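Local coordinates for actin-related protein 8 (Homo sapiens, PDB 4FO0) that binds ATP with low basal ATPase activity, does not polymerize, and is a proposed core subunit of the INO80 chromatin-remodelling complex, which acts in transcription, replication and probably DNA repair, at residues I18-R31 / I180-P192. Sequence-based numbering, arbitrary orientation.
With ATP (adenosine-5'-triphosphate), chain C.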
loop_
_atom_site.group_PDB
_atom_site.type_symbol
_atom_site.label_atom_id
_atom_site.label_comp_id
_atom_site.label_asym_id
_atom_site.label_seq_id
_atom_site.Cartn_x
_atom_site.Cartn_y
_atom_site.Cartn_z
ATOM N N ILE A 18 7.873 -20.268 -3.509
ATOM C CA ILE A 18 6.765 -19.306 -3.483
ATOM C C ILE A 18 7.188 -17.990 -2.834
ATOM O O ILE A 18 7.706 -17.979 -1.711
ATOM C CB ILE A 18 5.556 -19.821 -2.710
ATOM C CG1 ILE A 18 5.008 -21.101 -3.336
ATOM C CG2 ILE A 18 4.474 -18.764 -2.702
ATOM C CD1 ILE A 18 4.528 -20.907 -4.729
ATOM N N VAL A 19 6.989 -16.884 -3.547
ATOM C CA VAL A 19 7.328 -15.571 -3.008
ATOM C C VAL A 19 6.075 -14.846 -2.525
ATOM O O VAL A 19 5.110 -14.673 -3.279
ATOM C CB VAL A 19 8.104 -14.723 -4.024
ATOM C CG1 VAL A 19 8.355 -13.322 -3.485
ATOM C CG2 VAL A 19 9.421 -15.407 -4.361
ATOM N N ILE A 20 6.091 -14.445 -1.257
ATOM C CA ILE A 20 4.903 -13.874 -0.627
ATOM C C ILE A 20 5.104 -12.457 -0.102
ATOM O O ILE A 20 5.913 -12.212 0.803
ATOM C CB ILE A 20 4.407 -14.753 0.511
ATOM C CG1 ILE A 20 4.280 -16.196 0.023
ATOM C CG2 ILE A 20 3.074 -14.221 1.057
ATOM C CD1 ILE A 20 3.924 -17.183 1.117
ATOM N N HIS A 21 4.360 -11.525 -0.683
ATOM C CA HIS A 21 4.428 -10.138 -0.253
ATOM C C HIS A 21 3.061 -9.662 0.197
ATOM O O HIS A 21 2.235 -9.240 -0.617
ATOM C CB HIS A 21 4.907 -9.249 -1.384
ATOM C CG HIS A 21 5.220 -7.858 -0.947
ATOM N ND1 HIS A 21 5.436 -6.826 -1.840
ATOM C CD2 HIS A 21 5.357 -7.322 0.290
ATOM C CE1 HIS A 21 5.698 -5.719 -1.168
ATOM N NE2 HIS A 21 5.651 -5.990 0.126
ATOM N N PRO A 22 2.819 -9.725 1.502
ATOM C CA PRO A 22 1.557 -9.283 2.110
ATOM C C PRO A 22 1.458 -7.759 2.094
ATOM O O PRO A 22 2.476 -7.077 2.081
ATOM C CB PRO A 22 1.678 -9.769 3.556
ATOM C CG PRO A 22 2.938 -10.620 3.608
ATOM C CD PRO A 22 3.806 -10.144 2.506
ATOM N N GLY A 23 0.237 -7.241 2.082
ATOM C CA GLY A 23 -0.009 -5.810 2.168
ATOM C C GLY A 23 -1.305 -5.567 2.930
ATOM O O GLY A 23 -2.115 -6.486 3.116
ATOM N N SER A 24 -1.513 -4.339 3.382
ATOM C CA SER A 24 -2.760 -3.991 4.057
ATOM C C SER A 24 -3.962 -4.288 3.157
ATOM O O SER A 24 -4.999 -4.764 3.614
ATOM C CB SER A 24 -2.767 -2.509 4.433
ATOM O OG SER A 24 -1.659 -2.201 5.257
ATOM N N THR A 25 -3.814 -4.015 1.866
ATOM C CA THR A 25 -4.934 -4.147 0.953
ATOM C C THR A 25 -4.709 -5.221 -0.112
ATOM O O THR A 25 -5.653 -5.897 -0.532
ATOM C CB THR A 25 -5.330 -2.770 0.364
ATOM O OG1 THR A 25 -6.019 -2.039 1.380
ATOM C CG2 THR A 25 -6.271 -2.900 -0.818
ATOM N N THR A 26 -3.469 -5.413 -0.534
ATOM C CA THR A 26 -3.221 -6.420 -1.563
ATOM C C THR A 26 -2.141 -7.407 -1.175
ATOM O O THR A 26 -1.042 -7.012 -0.803
ATOM C CB THR A 26 -2.831 -5.790 -2.898
ATOM O OG1 THR A 26 -3.859 -4.883 -3.316
ATOM C CG2 THR A 26 -2.643 -6.873 -3.956
ATOM N N LEU A 27 -2.473 -8.694 -1.249
ATOM C CA LEU A 27 -1.472 -9.739 -1.186
ATOM C C LEU A 27 -0.863 -9.956 -2.585
ATOM O O LEU A 27 -1.567 -10.048 -3.593
ATOM C CB LEU A 27 -2.097 -11.035 -0.675
ATOM C CG LEU A 27 -1.229 -12.288 -0.878
ATOM C CD1 LEU A 27 0.077 -12.212 -0.083
ATOM C CD2 LEU A 27 -2.011 -13.537 -0.510
ATOM N N ARG A 28 0.448 -10.003 -2.660
ATOM C CA ARG A 28 1.085 -10.334 -3.928
ATOM C C ARG A 28 1.836 -11.637 -3.745
ATOM O O ARG A 28 2.709 -11.761 -2.874
ATOM C CB ARG A 28 1.957 -9.176 -4.444
ATOM C CG ARG A 28 1.103 -8.188 -5.234
ATOM C CD ARG A 28 1.709 -6.819 -5.415
ATOM N NE ARG A 28 1.410 -5.933 -4.297
ATOM C CZ ARG A 28 0.552 -4.912 -4.327
ATOM N NH1 ARG A 28 -0.127 -4.612 -5.429
ATOM N NH2 ARG A 28 0.382 -4.174 -3.236
ATOM N N ILE A 29 1.448 -12.633 -4.526
ATOM C CA ILE A 29 1.960 -13.979 -4.301
ATOM C C ILE A 29 2.163 -14.730 -5.621
ATOM O O ILE A 29 1.382 -14.565 -6.559
ATOM C CB ILE A 29 1.019 -14.752 -3.352
ATOM C CG1 ILE A 29 1.579 -16.127 -3.026
ATOM C CG2 ILE A 29 -0.387 -14.878 -3.947
ATOM C CD1 ILE A 29 0.868 -16.795 -1.873
ATOM N N GLY A 30 3.222 -15.532 -5.702
ATOM C CA GLY A 30 3.506 -16.284 -6.916
ATOM C C GLY A 30 4.763 -17.121 -6.822
ATOM O O GLY A 30 5.499 -17.025 -5.840
ATOM N N ARG A 31 5.008 -17.953 -7.831
ATOM C CA ARG A 31 6.280 -18.675 -7.937
ATOM C C ARG A 31 7.377 -17.696 -8.323
ATOM O O ARG A 31 7.140 -16.734 -9.071
ATOM C CB ARG A 31 6.215 -19.753 -9.014
ATOM C CG ARG A 31 5.182 -20.818 -8.805
ATOM C CD ARG A 31 5.033 -21.642 -10.059
ATOM N NE ARG A 31 3.812 -22.447 -10.032
ATOM C CZ ARG A 31 3.760 -23.722 -9.656
ATOM N NH1 ARG A 31 4.863 -24.357 -9.260
ATOM N NH2 ARG A 31 2.601 -24.368 -9.670
ATOM N N ILE A 180 -6.522 -17.170 3.824
ATOM C CA ILE A 180 -6.332 -16.330 2.650
ATOM C C ILE A 180 -5.141 -16.797 1.798
ATOM O O ILE A 180 -5.263 -16.947 0.582
ATOM C CB ILE A 180 -6.176 -14.851 3.028
ATOM C CG1 ILE A 180 -7.444 -14.329 3.707
ATOM C CG2 ILE A 180 -5.876 -14.004 1.794
ATOM C CD1 ILE A 180 -7.284 -12.912 4.261
ATOM N N TRP A 181 -3.998 -17.037 2.431
ATOM C CA TRP A 181 -2.817 -17.460 1.695
ATOM C C TRP A 181 -2.978 -18.837 1.080
ATOM O O TRP A 181 -2.562 -19.061 -0.047
ATOM C CB TRP A 181 -1.556 -17.409 2.563
ATOM C CG TRP A 181 -1.200 -16.023 2.941
ATOM C CD1 TRP A 181 -1.935 -14.900 2.690
ATOM C CD2 TRP A 181 -0.033 -15.589 3.651
ATOM N NE1 TRP A 181 -1.302 -13.798 3.196
ATOM C CE2 TRP A 181 -0.134 -14.191 3.796
ATOM C CE3 TRP A 181 1.079 -16.245 4.185
ATOM C CZ2 TRP A 181 0.843 -13.435 4.448
ATOM C CZ3 TRP A 181 2.049 -15.497 4.822
ATOM C CH2 TRP A 181 1.925 -14.105 4.954
ATOM N N SER A 182 -3.584 -19.761 1.813
ATOM C CA SER A 182 -3.774 -21.101 1.284
ATOM C C SER A 182 -4.715 -21.095 0.085
ATOM O O SER A 182 -4.430 -21.714 -0.940
ATOM C CB SER A 182 -4.283 -22.019 2.374
ATOM O OG SER A 182 -3.420 -21.908 3.491
ATOM N N HIS A 183 -5.827 -20.385 0.208
ATOM C CA HIS A 183 -6.762 -20.231 -0.902
ATOM C C HIS A 183 -6.067 -19.724 -2.172
ATOM O O HIS A 183 -6.351 -20.193 -3.271
ATOM C CB HIS A 183 -7.910 -19.293 -0.503
ATOM C CG HIS A 183 -8.852 -18.976 -1.620
ATOM N ND1 HIS A 183 -9.859 -19.833 -2.010
ATOM C CD2 HIS A 183 -8.935 -17.897 -2.438
ATOM C CE1 HIS A 183 -10.526 -19.292 -3.018
ATOM N NE2 HIS A 183 -9.986 -18.117 -3.296
ATOM N N ALA A 184 -5.154 -18.771 -2.026
ATOM C CA ALA A 184 -4.522 -18.163 -3.196
ATOM C C ALA A 184 -3.593 -19.149 -3.888
ATOM O O ALA A 184 -3.526 -19.214 -5.113
ATOM C CB ALA A 184 -3.769 -16.935 -2.803
ATOM N N ILE A 185 -2.876 -19.918 -3.087
ATOM C CA ILE A 185 -2.016 -20.961 -3.610
ATOM C C ILE A 185 -2.767 -22.060 -4.378
ATOM O O ILE A 185 -2.328 -22.446 -5.451
ATOM C CB ILE A 185 -1.144 -21.548 -2.501
ATOM C CG1 ILE A 185 -0.131 -20.496 -2.058
ATOM C CG2 ILE A 185 -0.410 -22.773 -2.987
ATOM C CD1 ILE A 185 0.306 -20.671 -0.647
ATOM N N GLN A 186 -3.897 -22.548 -3.859
ATOM C CA GLN A 186 -4.644 -23.587 -4.574
ATOM C C GLN A 186 -5.307 -23.025 -5.821
ATOM O O GLN A 186 -5.340 -23.678 -6.861
ATOM C CB GLN A 186 -5.763 -24.214 -3.741
ATOM C CG GLN A 186 -5.598 -24.267 -2.248
ATOM C CD GLN A 186 -6.937 -24.567 -1.565
ATOM O OE1 GLN A 186 -7.084 -24.425 -0.344
ATOM N NE2 GLN A 186 -7.927 -24.975 -2.364
ATOM N N LYS A 187 -5.853 -21.820 -5.701
ATOM C CA LYS A 187 -6.706 -21.256 -6.743
ATOM C C LYS A 187 -5.971 -20.536 -7.868
ATOM O O LYS A 187 -6.362 -20.637 -9.027
ATOM C CB LYS A 187 -7.738 -20.316 -6.127
ATOM C CG LYS A 187 -8.673 -19.677 -7.138
ATOM C CD LYS A 187 -10.105 -20.159 -6.930
ATOM C CE LYS A 187 -11.107 -19.174 -7.506
ATOM N NZ LYS A 187 -10.839 -17.800 -6.990
ATOM N N TYR A 188 -4.916 -19.803 -7.542
ATOM C CA TYR A 188 -4.255 -18.993 -8.561
ATOM C C TYR A 188 -2.934 -19.594 -9.001
ATOM O O TYR A 188 -2.568 -19.516 -10.170
ATOM C CB TYR A 188 -4.103 -17.543 -8.093
ATOM C CG TYR A 188 -5.441 -16.923 -7.779
ATOM C CD1 TYR A 188 -6.013 -17.066 -6.525
ATOM C CD2 TYR A 188 -6.155 -16.233 -8.750
ATOM C CE1 TYR A 188 -7.247 -16.526 -6.238
ATOM C CE2 TYR A 188 -7.394 -15.689 -8.472
ATOM C CZ TYR A 188 -7.935 -15.838 -7.213
ATOM O OH TYR A 188 -9.169 -15.304 -6.921
ATOM N N LEU A 189 -2.227 -20.214 -8.071
ATOM C CA LEU A 189 -0.977 -20.852 -8.416
ATOM C C LEU A 189 -1.302 -22.281 -8.796
ATOM O O LEU A 189 -0.461 -23.008 -9.317
ATOM C CB LEU A 189 -0.019 -20.822 -7.227
ATOM C CG LEU A 189 0.193 -19.470 -6.530
ATOM C CD1 LEU A 189 1.510 -19.486 -5.771
ATOM C CD2 LEU A 189 0.145 -18.285 -7.497
ATOM N N GLU A 190 -2.540 -22.676 -8.522
ATOM C CA GLU A 190 -2.977 -24.035 -8.783
ATOM C C GLU A 190 -2.005 -25.060 -8.212
ATOM O O GLU A 190 -1.563 -25.972 -8.900
ATOM C CB GLU A 190 -3.171 -24.239 -10.279
ATOM C CG GLU A 190 -4.250 -23.336 -10.852
ATOM C CD GLU A 190 -4.498 -23.578 -12.327
ATOM O OE1 GLU A 190 -3.769 -24.398 -12.922
ATOM O OE2 GLU A 190 -5.418 -22.948 -12.893
ATOM N N ILE A 191 -1.687 -24.896 -6.939
ATOM C CA ILE A 191 -0.823 -25.825 -6.240
ATOM C C ILE A 191 -1.593 -26.429 -5.087
ATOM O O ILE A 191 -1.981 -25.718 -4.169
ATOM C CB ILE A 191 0.401 -25.105 -5.686
ATOM C CG1 ILE A 191 1.213 -24.510 -6.836
ATOM C CG2 ILE A 191 1.254 -26.044 -4.839
ATOM C CD1 ILE A 191 2.429 -23.773 -6.379
ATOM N N PRO A 192 -1.837 -27.744 -5.142
ATOM C CA PRO A 192 -2.540 -28.440 -4.061
ATOM C C PRO A 192 -1.764 -28.307 -2.765
ATOM O O PRO A 192 -0.534 -28.399 -2.759
ATOM C CB PRO A 192 -2.547 -29.903 -4.519
ATOM C CG PRO A 192 -2.357 -29.841 -5.999
ATOM C CD PRO A 192 -1.483 -28.647 -6.248
HETATM P PG ATP C . 0.495 -1.135 2.538
HETATM O O1G ATP C . 1.820 -1.160 1.827
HETATM O O2G ATP C . 0.257 -2.275 3.500
HETATM O O3G ATP C . 0.082 0.209 3.099
HETATM P PB ATP C . -0.435 -2.301 0.044
HETATM O O1B ATP C . -1.757 -3.013 -0.054
HETATM O O2B ATP C . 0.905 -3.010 -0.087
HETATM O O3B ATP C . -0.566 -1.400 1.369
HETATM P PA ATP C . -0.102 -1.128 -2.536
HETATM O O1A ATP C . -0.945 -2.204 -3.168
HETATM O O2A ATP C . 1.390 -1.061 -2.743
HETATM O O3A ATP C . -0.474 -1.068 -0.983
HETATM O "O5'" ATP C . -0.717 0.271 -2.997
HETATM C "C5'" ATP C . -2.120 0.439 -2.867
HETATM C "C4'" ATP C . -2.443 1.896 -3.091
HETATM O "O4'" ATP C . -1.978 2.243 -4.386
HETATM C "C3'" ATP C . -3.935 2.181 -3.072
HETATM O "O3'" ATP C . -4.200 3.300 -2.220
HETATM C "C2'" ATP C . -4.262 2.525 -4.504
HETATM O "O2'" ATP C . -5.313 3.472 -4.622
HETATM C "C1'" ATP C . -2.949 3.112 -4.956
HETATM N N9 ATP C . -2.887 3.193 -6.422
HETATM C C8 ATP C . -2.878 2.158 -7.274
HETATM N N7 ATP C . -2.827 2.596 -8.555
HETATM C C5 ATP C . -2.800 3.934 -8.522
HETATM C C6 ATP C . -2.756 5.011 -9.523
HETATM N N6 ATP C . -2.718 4.703 -10.844
HETATM N N1 ATP C . -2.750 6.292 -9.066
HETATM C C2 ATP C . -2.789 6.593 -7.753
HETATM N N3 ATP C . -2.841 5.651 -6.788
HETATM C C4 ATP C . -2.845 4.330 -7.108
HETATM O O HOH W 1 1.909 -21.054 -10.720
#
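Trp181, on helix 170-187, lies against the first beta hairpin of the actin fold, whose turn is the phosphate-binding loop; the helix packs on one face of strands 17-21 and 26-31, with the axis of residues 180-187 turned 42° from that of strand 26-31. The buried, apolar part of the contact runs from the indole to Leu189. CG2 of Ile20 stands almost straight above the six-membered ring in a CH-pi contact, 3.9 Å from the centroid, while Pro22 CG approaches Trp181 CZ2 obliquely at 3.6 Å and Leu27 CD2 meets Trp181 CD1 at 3.5 Å. The indole NE1 is hydrogen-bonded to His42 NE2 of strand 38-47. Farther along, Ile29 carries CG1 anti to its backbone N (chi1 -176°), which directs CD1 to CG1 of Ile185, 3.8 Å away, and leaves CG2 beside the methyl of Ala184. Beyond the helix, Leu189 lies against the backbone of Gly30, its CD1 meeting Ile18 CD1 tip to tip at 3.5 Å. Arg28 points from strand 26-31 away from the helix to the ATP alpha-phosphate; in the turn, Ser24 N and OG both bind O2G. The looser end is at partly exposed Arg31: its guanidinium, hydrogen-bonded through NH1 to Tyr199 OH and the backbone O of Asn15, has Ile191 CD1 over one face, and its NH2 makes only a weak hydrogen bond of 3.4 Å to Leu189 O, with an N-H...O angle of 147°.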